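Local coordinates for NTP pyrophosphohydrolase MazG-like domain-containing protein (PDB 2Q73), which probably hydrolyses nucleoside triphosphates to monophosphates and pyrophosphate with bound magnesium, as a putative house-cleaning enzyme of the MazG family, at residues 37-43 against 53-58; 3-7 against 75-79. The contacts are given in a common frame with arbitrary orientation. Numbering follows the deposited sequence.

Contact 1 (37-43 against 53-58); sequences SIRKGKS and GSVAEE. With MG (magnesium ion), chain G.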
ATOM      1  N   SER C  37       5.546  -6.585   9.710  1.00 26.36           N
ATOM      2  CA  SER C  37       5.183  -7.205  10.996  1.00 26.46           C
ATOM      3  C   SER C  37       4.394  -8.506  10.806  1.00 26.39           C
ATOM      4  O   SER C  37       4.605  -9.474  11.538  1.00 25.99           O
ATOM      5  CB  SER C  37       4.410  -6.233  11.917  1.00 25.94           C
ATOM      6  OG  SER C  37       3.084  -6.010  11.427  1.00 29.01           O
ATOM      7  N   ILE C  38       3.488  -8.529   9.823  1.00 26.58           N
ATOM      8  CA  ILE C  38       2.720  -9.746   9.534  1.00 27.10           C
ATOM      9  C   ILE C  38       3.620 -10.839   8.932  1.00 26.74           C
ATOM     10  O   ILE C  38       3.558 -12.002   9.350  1.00 26.58           O
ATOM     11  CB  ILE C  38       1.472  -9.454   8.635  1.00 26.98           C
ATOM     12  CG1 ILE C  38       0.460  -8.608   9.432  1.00 27.29           C
ATOM     13  CG2 ILE C  38       0.821 -10.774   8.127  1.00 28.53           C
ATOM     14  CD1 ILE C  38      -0.781  -8.138   8.624  1.00 28.64           C
ATOM     15  N   ARG C  39       4.479 -10.456   7.990  1.00 25.96           N
ATOM     16  CA  ARG C  39       5.391 -11.423   7.368  1.00 26.35           C
ATOM     17  C   ARG C  39       6.278 -12.069   8.429  1.00 26.24           C
ATOM     18  O   ARG C  39       6.549 -13.264   8.396  1.00 25.53           O
ATOM     19  CB  ARG C  39       6.240 -10.718   6.301  1.00 26.75           C
ATOM     20  CG  ARG C  39       7.252 -11.620   5.620  1.00 27.72           C
ATOM     21  CD  ARG C  39       8.001 -10.887   4.487  1.00 27.85           C
ATOM     22  NE  ARG C  39       8.724  -9.687   4.917  1.00 31.92           N
ATOM     23  CZ  ARG C  39       9.937  -9.666   5.486  1.00 32.21           C
ATOM     24  NH1 ARG C  39      10.607 -10.790   5.762  1.00 32.54           N
ATOM     25  NH2 ARG C  39      10.480  -8.504   5.801  1.00 33.45           N
ATOM     26  N   LYS C  40       6.710 -11.258   9.391  1.00 26.10           N
ATOM     27  CA  LYS C  40       7.587 -11.744  10.445  1.00 25.68           C
ATOM     28  C   LYS C  40       6.854 -12.455  11.599  1.00 25.77           C
ATOM     29  O   LYS C  40       7.491 -12.952  12.548  1.00 25.27           O
ATOM     30  CB  LYS C  40       8.434 -10.578  10.968  1.00 26.35           C
ATOM     31  CG  LYS C  40       9.484 -10.120   9.978  1.00 26.93           C
ATOM     32  CD  LYS C  40      10.277  -8.948  10.540  1.00 31.31           C
ATOM     33  CE  LYS C  40      11.463  -8.593   9.664  1.00 32.78           C
ATOM     34  NZ  LYS C  40      12.319  -7.515  10.289  1.00 33.14           N
ATOM     35  N   GLY C  41       5.526 -12.502  11.515  1.00 25.89           N
ATOM     36  CA  GLY C  41       4.695 -13.195  12.510  1.00 26.08           C
ATOM     37  C   GLY C  41       4.713 -12.589  13.905  1.00 26.68           C
ATOM     38  O   GLY C  41       4.630 -13.330  14.906  1.00 26.08           O
ATOM     39  N   LYS C  42       4.813 -11.257  13.993  1.00 26.52           N
ATOM     40  CA  LYS C  42       4.960 -10.574  15.298  1.00 27.94           C
ATOM     41  C   LYS C  42       3.593 -10.306  15.936  1.00 27.41           C
ATOM     42  O   LYS C  42       3.255  -9.163  16.260  1.00 27.14           O
ATOM     43  CB  LYS C  42       5.810  -9.290  15.145  1.00 27.05           C
ATOM     44  CG  LYS C  42       7.270  -9.645  14.835  1.00 29.53           C
ATOM     45  CD  LYS C  42       8.188  -8.460  14.567  1.00 31.19           C
ATOM     46  CE  LYS C  42       9.633  -8.911  14.872  1.00 37.72           C
ATOM     47  NZ  LYS C  42      10.664  -7.843  14.689  1.00 40.32           N
ATOM     48  N   SER C  43       2.839 -11.392  16.130  1.00 27.21           N
ATOM     49  CA  SER C  43       1.428 -11.354  16.506  1.00 27.53           C
ATOM     50  C   SER C  43       1.270 -11.352  18.016  1.00 27.32           C
ATOM     51  O   SER C  43       2.261 -11.375  18.744  1.00 27.82           O
ATOM     52  CB  SER C  43       0.687 -12.552  15.900  1.00 27.44           C
ATOM     53  OG  SER C  43       0.858 -12.567  14.485  1.00 28.88           O
ATOM     54  N   GLY C  53       7.734  -2.651  16.303  1.00 30.29           N
ATOM     55  CA  GLY C  53       7.691  -3.576  15.173  1.00 29.78           C
ATOM     56  C   GLY C  53       6.637  -4.674  15.262  1.00 29.16           C
ATOM     57  O   GLY C  53       6.527  -5.499  14.347  1.00 29.21           O
ATOM     58  N   SER C  54       5.877  -4.710  16.357  1.00 27.98           N
ATOM     59  CA  SER C  54       4.807  -5.694  16.506  1.00 26.79           C
ATOM     60  C   SER C  54       3.629  -5.441  15.554  1.00 26.69           C
ATOM     61  O   SER C  54       3.384  -4.317  15.104  1.00 26.34           O
ATOM     62  CB  SER C  54       4.295  -5.732  17.941  1.00 26.37           C
ATOM     63  OG  SER C  54       3.572  -4.549  18.236  1.00 26.36           O
ATOM     64  N   VAL C  55       2.885  -6.496  15.258  1.00 26.09           N
ATOM     65  CA  VAL C  55       1.663  -6.355  14.479  1.00 26.69           C
ATOM     66  C   VAL C  55       0.720  -5.366  15.189  1.00 26.16           C
ATOM     67  O   VAL C  55       0.117  -4.503  14.539  1.00 26.91           O
ATOM     68  CB  VAL C  55       0.981  -7.742  14.243  1.00 27.11           C
ATOM     69  CG1 VAL C  55      -0.419  -7.561  13.643  1.00 25.81           C
ATOM     70  CG2 VAL C  55       1.835  -8.602  13.265  1.00 27.24           C
ATOM     71  N   ALA C  56       0.622  -5.475  16.509  1.00 26.05           N
ATOM     72  CA  ALA C  56      -0.200  -4.555  17.323  1.00 25.39           C
ATOM     73  C   ALA C  56       0.157  -3.090  17.075  1.00 25.60           C
ATOM     74  O   ALA C  56      -0.731  -2.255  16.826  1.00 24.70           O
ATOM     75  CB  ALA C  56      -0.073  -4.898  18.821  1.00 25.10           C
ATOM     76  N   GLU C  57       1.450  -2.779  17.139  1.00 25.79           N
ATOM     77  CA  GLU C  57       1.909  -1.408  16.894  1.00 27.04           C
ATOM     78  C   GLU C  57       1.549  -0.938  15.504  1.00 26.62           C
ATOM     79  O   GLU C  57       1.039   0.176  15.333  1.00 26.41           O
ATOM     80  CB  GLU C  57       3.414  -1.266  17.125  1.00 27.42           C
ATOM     81  CG  GLU C  57       4.043  -0.087  16.414  1.00 31.12           C
ATOM     82  CD  GLU C  57       5.342   0.353  17.031  1.00 37.47           C
ATOM     83  OE1 GLU C  57       6.409   0.060  16.443  1.00 41.19           O
ATOM     84  OE2 GLU C  57       5.296   0.991  18.105  1.00 39.46           O
ATOM     85  N   GLU C  58       1.794  -1.779  14.498  1.00 26.45           N
ATOM     86  CA  GLU C  58       1.572  -1.350  13.128  1.00 26.50           C
ATOM     87  C   GLU C  58       0.086  -1.177  12.824  1.00 26.18           C
ATOM     88  O   GLU C  58      -0.275  -0.232  12.118  1.00 27.05           O
ATOM     89  CB  GLU C  58       2.250  -2.290  12.104  1.00 27.13           C
ATOM     90  CG  GLU C  58       3.741  -2.570  12.405  1.00 27.99           C
ATOM     91  CD  GLU C  58       4.594  -1.336  12.723  1.00 32.52           C
ATOM     92  OE1 GLU C  58       4.205  -0.204  12.386  1.00 33.92           O
ATOM     93  OE2 GLU C  58       5.690  -1.522  13.305  1.00 33.86           O
TER
HETATM   94 MG    MG G 503       4.962   2.112  12.513  0.50 21.64          MG
HETATM   95  O   HOH W   1       1.524  -7.832  17.855  1.00 16.27           O
HETATM   96  O   HOH W   2       6.804   1.137  13.685  1.00 45.84           O
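Backbone hydrogen bonding joins the turn just after helix 20-39 to the start of helix 55-72. Val55 N donates to Lys42 O at 2.9 Å, nearly straight, and water 1 widens the link: it donates to Lys42 O (2.7 Å) and accepts from Ala56 N (2.9 Å). One carbonyl thus serves two amides, Val55 N directly and Ala56 N through the water, in a first turn where no preceding turn supplies acceptors.

Gly41, with positive phi, ends the first helix in a Schellman motif: Lys42 N returns to Ser37 O (3.0 Å) and Gly41 N to Ile38 O (3.0 Å). An inverse gamma turn centred on Lys42 follows, and together they place Lys42 O at the start of helix 55-72. In 53-58, Ser54 is the N-cap: Ser54 OG accepts from Glu57 N at 3.0 Å and is also hydrogen-bonded to Leu51 O, while Gly53 N donates to Glu57 OE1 at 3.0 Å.

In the all-helical MazG fold these two helices carry the acidic metal ligands. Glu58 OE1 binds magnesium at 2.4 Å, alongside Glu30, Glu33 and Asp61, and Glu58 OE2 accepts from the metal-bound water 2 (2.9 Å).

Van der Waals packing centres on Val55, the residue most covered here. Val55 CG2 lies 3.4 Å from Ser37 O and 4.1 Å from Ile38 CG1. Ser37 CB sits 3.3 Å from Gly53 O and Ser37 OG 3.6 Å from Glu58 CG; that hydroxyl is hydrogen-bonded to Leu34 O. Lys42 CD lies 3.4 Å from Gly53 O. A second subunit packs Phe24 on Ile38 and His73 on Val55.

Contact 2 (3-7 against 75-79); sequences LSELQ and VNLEK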
ATOM      1  N   LEU C   3     -14.627   5.234  19.169  1.00 33.44           N
ATOM      2  CA  LEU C   3     -14.021   5.640  17.893  1.00 32.76           C
ATOM      3  C   LEU C   3     -14.049   7.164  17.694  1.00 32.29           C
ATOM      4  O   LEU C   3     -13.063   7.763  17.231  1.00 32.24           O
ATOM      5  CB  LEU C   3     -14.745   4.936  16.746  1.00 32.52           C
ATOM      6  CG  LEU C   3     -14.320   5.156  15.297  1.00 31.89           C
ATOM      7  CD1 LEU C   3     -12.866   4.773  15.089  1.00 31.14           C
ATOM      8  CD2 LEU C   3     -15.227   4.354  14.392  1.00 32.14           C
ATOM      9  N   SER C   4     -15.187   7.772  18.030  1.00 31.89           N
ATOM     10  CA  SER C   4     -15.362   9.224  17.958  1.00 31.38           C
ATOM     11  C   SER C   4     -14.431   9.968  18.913  1.00 31.01           C
ATOM     12  O   SER C   4     -13.868  11.005  18.545  1.00 30.44           O
ATOM     13  CB  SER C   4     -16.832   9.622  18.174  1.00 31.32           C
ATOM     14  OG  SER C   4     -17.337   9.203  19.439  1.00 32.41           O
ATOM     15  N   GLU C   5     -14.258   9.426  20.123  1.00 30.32           N
ATOM     16  CA  GLU C   5     -13.302   9.962  21.104  1.00 30.41           C
ATOM     17  C   GLU C   5     -11.837   9.840  20.643  1.00 29.77           C
ATOM     18  O   GLU C   5     -11.048  10.767  20.831  1.00 29.78           O
ATOM     19  CB  GLU C   5     -13.495   9.307  22.480  1.00 30.44           C
ATOM     20  CG  GLU C   5     -14.767   9.746  23.190  1.00 31.34           C
ATOM     21  CD  GLU C   5     -15.216   8.790  24.306  1.00 32.00           C
ATOM     22  OE1 GLU C   5     -14.525   7.773  24.579  1.00 34.65           O
ATOM     23  OE2 GLU C   5     -16.281   9.058  24.902  1.00 33.67           O
ATOM     24  N   LEU C   6     -11.475   8.703  20.056  1.00 28.95           N
ATOM     25  CA  LEU C   6     -10.135   8.531  19.511  1.00 28.90           C
ATOM     26  C   LEU C   6      -9.889   9.556  18.397  1.00 28.61           C
ATOM     27  O   LEU C   6      -8.840  10.215  18.357  1.00 28.11           O
ATOM     28  CB  LEU C   6      -9.936   7.101  18.993  1.00 28.87           C
ATOM     29  CG  LEU C   6      -8.593   6.784  18.321  1.00 28.63           C
ATOM     30  CD1 LEU C   6      -7.437   6.899  19.311  1.00 31.19           C
ATOM     31  CD2 LEU C   6      -8.614   5.396  17.685  1.00 29.32           C
ATOM     32  N   GLN C   7     -10.870   9.698  17.505  1.00 28.67           N
ATOM     33  CA  GLN C   7     -10.754  10.621  16.369  1.00 28.64           C
ATOM     34  C   GLN C   7     -10.589  12.060  16.862  1.00 28.68           C
ATOM     35  O   GLN C   7      -9.758  12.805  16.337  1.00 28.42           O
ATOM     36  CB  GLN C   7     -11.970  10.506  15.455  1.00 28.52           C
ATOM     37  CG  GLN C   7     -11.694  10.832  13.995  1.00 29.08           C
ATOM     38  CD  GLN C   7     -12.969  11.029  13.194  1.00 28.99           C
ATOM     39  OE1 GLN C   7     -13.875  10.178  13.202  1.00 28.39           O
ATOM     40  NE2 GLN C   7     -13.044  12.149  12.490  1.00 27.85           N
ATOM     41  N   VAL C  75     -14.491  13.823   7.670  1.00 25.29           N
ATOM     42  CA  VAL C  75     -15.235  12.579   7.861  1.00 25.36           C
ATOM     43  C   VAL C  75     -15.499  12.269   9.344  1.00 25.42           C
ATOM     44  O   VAL C  75     -14.597  12.363  10.177  1.00 25.35           O
ATOM     45  CB  VAL C  75     -14.517  11.378   7.208  1.00 25.96           C
ATOM     46  CG1 VAL C  75     -15.336  10.097   7.434  1.00 25.12           C
ATOM     47  CG2 VAL C  75     -14.283  11.639   5.715  1.00 25.77           C
ATOM     48  N   ASN C  76     -16.732  11.880   9.644  1.00 24.73           N
ATOM     49  CA  ASN C  76     -17.104  11.385  10.963  1.00 25.40           C
ATOM     50  C   ASN C  76     -17.182   9.855  10.871  1.00 25.25           C
ATOM     51  O   ASN C  76     -18.106   9.306  10.267  1.00 25.13           O
ATOM     52  CB  ASN C  76     -18.442  12.002  11.402  1.00 25.69           C
ATOM     53  CG  ASN C  76     -18.889  11.550  12.795  1.00 26.48           C
ATOM     54  OD1 ASN C  76     -18.612  10.435  13.228  1.00 27.80           O
ATOM     55  ND2 ASN C  76     -19.597  12.417  13.489  1.00 28.88           N
ATOM     56  N   LEU C  77     -16.208   9.174  11.466  1.00 25.27           N
ATOM     57  CA  LEU C  77     -16.085   7.721  11.290  1.00 26.06           C
ATOM     58  C   LEU C  77     -17.224   6.956  11.965  1.00 26.17           C
ATOM     59  O   LEU C  77     -17.726   5.971  11.419  1.00 26.45           O
ATOM     60  CB  LEU C  77     -14.707   7.201  11.739  1.00 25.59           C
ATOM     61  CG  LEU C  77     -13.540   7.576  10.825  1.00 26.44           C
ATOM     62  CD1 LEU C  77     -12.207   7.374  11.544  1.00 26.90           C
ATOM     63  CD2 LEU C  77     -13.590   6.810   9.498  1.00 25.74           C
ATOM     64  N   GLU C  78     -17.634   7.423  13.146  1.00 26.46           N
ATOM     65  CA  GLU C  78     -18.732   6.799  13.883  1.00 26.88           C
ATOM     66  C   GLU C  78     -20.039   6.915  13.094  1.00 26.35           C
ATOM     67  O   GLU C  78     -20.759   5.936  12.951  1.00 26.06           O
ATOM     68  CB  GLU C  78     -18.825   7.379  15.299  1.00 26.81           C
ATOM     69  CG  GLU C  78     -20.024   6.913  16.149  1.00 29.62           C
ATOM     70  CD  GLU C  78     -19.986   5.440  16.547  1.00 33.01           C
ATOM     71  OE1 GLU C  78     -18.960   4.753  16.342  1.00 34.48           O
ATOM     72  OE2 GLU C  78     -21.011   4.967  17.086  1.00 35.77           O
ATOM     73  N   LYS C  79     -20.317   8.098  12.548  1.00 26.19           N
ATOM     74  CA  LYS C  79     -21.515   8.301  11.721  1.00 25.79           C
ATOM     75  C   LYS C  79     -21.460   7.462  10.439  1.00 25.27           C
ATOM     76  O   LYS C  79     -22.473   6.878  10.031  1.00 24.57           O
ATOM     77  CB  LYS C  79     -21.724   9.785  11.393  1.00 25.92           C
ATOM     78  CG  LYS C  79     -23.066  10.113  10.732  1.00 27.44           C
ATOM     79  CD  LYS C  79     -24.237   9.934  11.699  1.00 30.61           C
ATOM     80  CE  LYS C  79     -25.565  10.333  11.059  1.00 31.79           C
ATOM     81  NZ  LYS C  79     -26.685  10.253  12.031  1.00 34.23           N
TER
HETATM   82  O   HOH W   3     -16.181   9.372  14.742  1.00 26.58           O
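This is a side-chain-to-backbone contact between the first turn of helix 3-13 and the start of helix 77-90, near the N-terminus of the chain and away from the magnesium site. Gln7 does most of the polar work. The Gln7 amide bonds to the backbone on both sides of Asn76: Gln7 NE2 donates to Val75 O at 2.8 Å, and Gln7 OE1 accepts from Leu77 N at 3.1 Å. Water 3 extends the bridge, donating to Gln7 OE1 (2.9 Å) and accepting from Glu78 N (2.9 Å).

Asn76 is the N-cap of helix 77-90, its OD1 taking Lys79 N at 3.0 Å, while Gln7 OE1 and water 3 serve as acceptors for Leu77 N and Glu78 N at the same helix start. Within the all-helical MazG fold, this ties the N-terminal helix to the last one.

Beside the polar bridge, Leu3 CD2 packs 3.9 Å from Leu77 CB, and Ser4 CB meets Glu78 CB at 4.2 Å. Gln7 NE2 also donates to Asn71 OD1, while Leu59 of the second subunit packs on Leu77.

In the fold
The two contacts lie on opposite sides of the chain's centre, 25 Å apart between their centres and about 11 Å between nearest atoms, so neither touches the other. Contact 1 is nested along the sequence inside the loop that contact 2 closes: residues 3-7 and 75-79 bring together helices near the two ends of the chain, whereas 37-43 and 53-58 bracket the connection between the two metal-bearing helices. Contact 1 supplies one magnesium ligand, Glu58; contact 2 is remote from that site. Helix 55-72 links them, beginning in contact 1 and leading to helix 77-90, and both contacts touch the second subunit of the four-chain assembly.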